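Local coordinates for mitogen activated protein kinase, putative (Leishmania donovani, PDB 4QNY) that probably acts as a MAP kinase, transferring phosphate from ATP to protein substrates, and binds an ATP analogue together with magnesium, at residues Y191-E195 / I207-G211; P245-N251 / Y261-K265. One frame throughout, in Å; residues are numbered along the deposited sequence. Where two conformers were deposited one is given.

Contact 1 (Y191-E195 / I207-G211)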
# COMPACT_ATOMS: atom_id res chain seq x y z
N TYR A 191 8.73 4.93 -2.93
CA TYR A 191 8.62 3.52 -2.60
C TYR A 191 8.46 2.65 -3.84
O TYR A 191 8.11 1.47 -3.76
CB TYR A 191 7.45 3.30 -1.63
CG TYR A 191 7.61 4.10 -0.36
CD1 TYR A 191 8.32 3.60 0.72
CD2 TYR A 191 7.08 5.38 -0.26
CE1 TYR A 191 8.48 4.34 1.87
CE2 TYR A 191 7.24 6.13 0.90
CZ TYR A 191 7.94 5.60 1.96
OH TYR A 191 8.10 6.34 3.11
N ARG A 192 8.72 3.25 -5.00
CA ARG A 192 8.66 2.53 -6.27
C ARG A 192 9.92 1.70 -6.50
O ARG A 192 11.04 2.21 -6.40
CB ARG A 192 8.45 3.51 -7.43
CG ARG A 192 7.08 4.16 -7.43
CD ARG A 192 6.96 5.20 -8.54
NE ARG A 192 5.57 5.44 -8.90
CZ ARG A 192 5.18 6.29 -9.84
NH1 ARG A 192 6.07 6.99 -10.52
NH2 ARG A 192 3.89 6.43 -10.10
N ALA A 193 9.72 0.42 -6.82
CA ALA A 193 10.82 -0.49 -7.12
C ALA A 193 11.59 -0.01 -8.35
O ALA A 193 11.03 0.65 -9.22
CB ALA A 193 10.29 -1.90 -7.33
N PRO A 194 12.90 -0.34 -8.43
CA PRO A 194 13.74 0.10 -9.55
C PRO A 194 13.23 -0.36 -10.91
O PRO A 194 13.44 0.36 -11.90
CB PRO A 194 15.10 -0.55 -9.24
CG PRO A 194 14.81 -1.63 -8.25
CD PRO A 194 13.67 -1.12 -7.44
N GLU A 195 12.58 -1.51 -10.98
CA GLU A 195 12.05 -1.99 -12.26
C GLU A 195 10.93 -1.08 -12.75
O GLU A 195 10.75 -0.90 -13.95
CB GLU A 195 11.55 -3.43 -12.14
CG GLU A 195 10.57 -3.69 -11.01
CD GLU A 195 11.24 -4.16 -9.74
OE1 GLU A 195 10.68 -5.05 -9.07
OE2 GLU A 195 12.33 -3.64 -9.41
N ILE A 207 7.67 -6.07 -6.52
CA ILE A 207 7.61 -4.63 -6.28
C ILE A 207 7.00 -4.33 -4.92
O ILE A 207 7.24 -3.27 -4.34
CB ILE A 207 6.80 -3.90 -7.38
CG1 ILE A 207 5.32 -4.29 -7.33
CG2 ILE A 207 7.39 -4.17 -8.76
CD1 ILE A 207 4.42 -3.39 -8.15
N ASP A 208 6.21 -5.27 -4.40
CA ASP A 208 5.63 -5.13 -3.07
C ASP A 208 6.67 -5.44 -2.00
O ASP A 208 6.64 -4.88 -0.90
CB ASP A 208 4.41 -6.04 -2.91
CG ASP A 208 3.21 -5.55 -3.70
OD1 ASP A 208 3.14 -4.33 -3.98
OD2 ASP A 208 2.35 -6.38 -4.04
N VAL A 209 7.60 -6.34 -2.32
CA VAL A 209 8.68 -6.69 -1.42
C VAL A 209 9.61 -5.50 -1.24
O VAL A 209 10.11 -5.23 -0.15
CB VAL A 209 9.48 -7.91 -1.93
CG1 VAL A 209 10.63 -8.23 -0.99
CG2 VAL A 209 8.56 -9.11 -2.09
N TRP A 210 9.83 -4.77 -2.34
CA TRP A 210 10.65 -3.56 -2.32
C TRP A 210 10.06 -2.53 -1.37
O TRP A 210 10.79 -1.88 -0.62
CB TRP A 210 10.77 -2.97 -3.73
CG TRP A 210 11.60 -1.73 -3.78
CD1 TRP A 210 11.16 -0.44 -3.66
CD2 TRP A 210 13.02 -1.65 -3.97
NE1 TRP A 210 12.21 0.43 -3.76
CE2 TRP A 210 13.37 -0.28 -3.96
CE3 TRP A 210 14.03 -2.60 -4.16
CZ2 TRP A 210 14.68 0.16 -4.11
CZ3 TRP A 210 15.33 -2.16 -4.32
CH2 TRP A 210 15.64 -0.80 -4.29
N GLY A 211 8.74 -2.39 -1.40
CA GLY A 211 8.04 -1.47 -0.52
C GLY A 211 8.22 -1.82 0.95
O GLY A 211 8.34 -0.93 1.79
O HOH W 1 7.29 -0.87 -5.64
O HOH W 2 12.20 3.23 -4.08
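The backbones of Y191-E195 and I207-G211 run in opposite directions and come close at two places: the CA atoms of Y191 and G211 are 5.4 Å apart, those of A193 and I207 5.3 Å. No direct hydrogen bond joins the segments. Water 1 bridges their backbones, accepting from A193 N (3.0 Å) and lying 3.1 Å from Y191 O and 2.7 Å from I207 O, in place to donate to either. Water 2 ties backbone to indole, donating to R192 O and accepting from W210 NE1, both at 2.8 Å, where the direct approach has a poor angle.

W210 supplies the main packing surface. One face of its indole carries two CH-pi contacts, with A193 CA 3.6 Å from the centroid of the five-membered ring and P194 CD 3.4 Å from that of the six-membered ring. I207 CG2 packs against A193 CB at 4.0 Å and comes within 3.4 Å of E195 OE1, a van der Waals approach.

A193, P194 and E195 form the APE motif that ends a kinase activation segment, and A193 occupies the N-cap position of helix 194-197. As in other kinases, E195 makes a salt bridge with an arginine, here R299. D208, on helix 206-219, accepts from the backbone N atoms of H148 and R149 in the HRD motif beside strand 146-147, while W210 reaches I238 of helix 231-242.

Contact 2 (P245-N251 / Y261-K265)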
# COMPACT_ATOMS: atom_id res chain seq x y z
N PRO A 245 24.64 -1.76 -9.75
CA PRO A 245 24.42 -3.18 -10.04
C PRO A 245 25.35 -3.69 -11.14
O PRO A 245 25.90 -2.89 -11.89
CB PRO A 245 22.96 -3.21 -10.52
CG PRO A 245 22.37 -1.88 -10.14
CD PRO A 245 23.51 -0.92 -10.18
N SER A 246 25.51 -5.01 -11.21
CA SER A 246 26.34 -5.62 -12.24
C SER A 246 25.75 -5.37 -13.63
O SER A 246 24.57 -5.07 -13.76
CB SER A 246 26.50 -7.12 -11.99
OG SER A 246 25.24 -7.78 -12.07
N GLU A 247 26.59 -5.51 -14.65
CA GLU A 247 26.17 -5.29 -16.03
C GLU A 247 25.02 -6.23 -16.42
O GLU A 247 24.10 -5.83 -17.13
CB GLU A 247 27.35 -5.48 -16.99
CG GLU A 247 27.06 -5.10 -18.44
CD GLU A 247 27.32 -3.64 -18.73
OE1 GLU A 247 27.23 -2.81 -17.80
OE2 GLU A 247 27.61 -3.31 -19.90
N GLU A 248 25.09 -7.46 -15.93
CA GLU A 248 24.08 -8.47 -16.23
C GLU A 248 22.75 -8.16 -15.55
O GLU A 248 21.69 -8.52 -16.04
CB GLU A 248 24.57 -9.86 -15.82
N ASP A 249 22.82 -7.49 -14.40
CA ASP A 249 21.62 -7.11 -13.67
C ASP A 249 20.97 -5.88 -14.30
O ASP A 249 19.74 -5.79 -14.39
CB ASP A 249 21.93 -6.84 -12.20
CG ASP A 249 22.11 -8.12 -11.41
OD1 ASP A 249 21.39 -9.10 -11.70
OD2 ASP A 249 22.96 -8.15 -10.49
N ILE A 250 21.80 -4.93 -14.74
CA ILE A 250 21.31 -3.74 -15.42
C ILE A 250 20.58 -4.13 -16.71
O ILE A 250 19.51 -3.59 -17.01
CB ILE A 250 22.46 -2.77 -15.76
CG1 ILE A 250 23.14 -2.29 -14.47
CG2 ILE A 250 21.95 -1.58 -16.56
CD1 ILE A 250 24.31 -1.36 -14.71
N ASN A 251 21.14 -5.08 -17.44
CA ASN A 251 20.53 -5.56 -18.68
C ASN A 251 19.26 -6.37 -18.43
O ASN A 251 18.52 -6.67 -19.37
CB ASN A 251 21.53 -6.41 -19.47
CG ASN A 251 22.69 -5.59 -20.01
OD1 ASN A 251 22.54 -4.41 -20.30
ND2 ASN A 251 23.85 -6.23 -20.14
N TYR A 261 21.37 5.03 -19.37
CA TYR A 261 21.68 6.08 -18.40
C TYR A 261 22.41 5.52 -17.19
O TYR A 261 23.32 6.15 -16.65
CB TYR A 261 20.39 6.79 -17.96
CG TYR A 261 20.59 7.75 -16.81
CD1 TYR A 261 21.10 9.02 -17.03
CD2 TYR A 261 20.27 7.39 -15.51
CE1 TYR A 261 21.29 9.91 -15.99
CE2 TYR A 261 20.45 8.27 -14.46
CZ TYR A 261 20.96 9.52 -14.70
OH TYR A 261 21.14 10.40 -13.66
N LEU A 262 22.00 4.33 -16.76
CA LEU A 262 22.56 3.70 -15.57
C LEU A 262 24.01 3.29 -15.79
O LEU A 262 24.81 3.27 -14.85
CB LEU A 262 21.72 2.49 -15.16
CG LEU A 262 22.08 1.79 -13.85
CD1 LEU A 262 22.21 2.79 -12.72
CD2 LEU A 262 21.04 0.73 -13.51
N LYS A 263 24.35 2.97 -17.03
CA LYS A 263 25.71 2.54 -17.36
C LYS A 263 26.68 3.71 -17.45
O LYS A 263 27.85 3.58 -17.08
CB LYS A 263 25.71 1.76 -18.68
CG LYS A 263 25.05 0.39 -18.58
CD LYS A 263 24.89 -0.25 -19.94
CE LYS A 263 24.17 -1.59 -19.84
NZ LYS A 263 23.86 -2.16 -21.18
N LYS A 264 26.20 4.85 -17.94
CA LYS A 264 27.03 6.05 -18.05
C LYS A 264 27.24 6.71 -16.69
O LYS A 264 28.09 7.59 -16.54
CB LYS A 264 26.39 7.06 -19.01
CG LYS A 264 26.59 6.74 -20.49
CD LYS A 264 26.08 7.87 -21.37
CE LYS A 264 26.89 9.14 -21.16
NZ LYS A 264 28.29 9.01 -21.65
N LYS A 265 26.47 6.27 -15.70
CA LYS A 265 26.54 6.84 -14.36
C LYS A 265 27.81 6.37 -13.65
O LYS A 265 28.27 5.25 -13.88
CB LYS A 265 25.30 6.47 -13.55
CG LYS A 265 25.16 7.21 -12.23
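This is a partly buried helix-to-helix contact near the edge of the C-lobe, about 29 Å between its centre and that of the chain, where the short helix 247-250 packs beside the end of helix 256-264. The helices are held apart by side chains: the nearest CA atoms, those of I250 and L262, are 7.5 Å from each other, and both residues point their CA-to-CB bonds toward the other segment. I250 CG1 meets L262 CD2 at 3.8 Å, and P245 CD lies at the margin of this small apolar patch, 4.5 Å from L262 CD2. L262 also packs against V239 of helix 231-242 and against M198 and F294, so the patch continues into the body of the lobe.

Sequence and position mark these two helices as part of the MAP kinase insert, the extra segment that CMGC kinases carry between helices G and H. The first of them starts at S246, its N-cap, whose OG accepts a weak hydrogen bond from D249 N (3.4 Å) and gives a weak one to D249 OD2 (2.8 Å); D249 OD1 in turn binds N295.

At the solvent-exposed side, K263 extends its chain across to the other helix. Its CE lies 4.0 Å from I250 CG2, and its NZ donates to N251 OD1 at 2.8 Å. E247, one turn before N251, brings OE2 to 4.1 Å from K263 NZ, too far for a salt bridge but close enough for the opposite charges to attract.

How the contacts relate
Going from the N terminus, the chain passes the ATP site and runs through the activation segment, whose end is the first half of contact 1; this contact closes the 11-residue loop between 195 and 207. It then follows helix 206-219 and helix 231-242 into contact 2, which closes a 9-residue loop between 251 and 261. The two are in series, neither nesting nor crossing, with centres about 18 Å apart and nearest atoms about 7 Å apart. Helix 231-242 and the later loop 294-299 each touch both contacts. Thus the end of the activation segment and the peripheral insert share C-lobe neighbours.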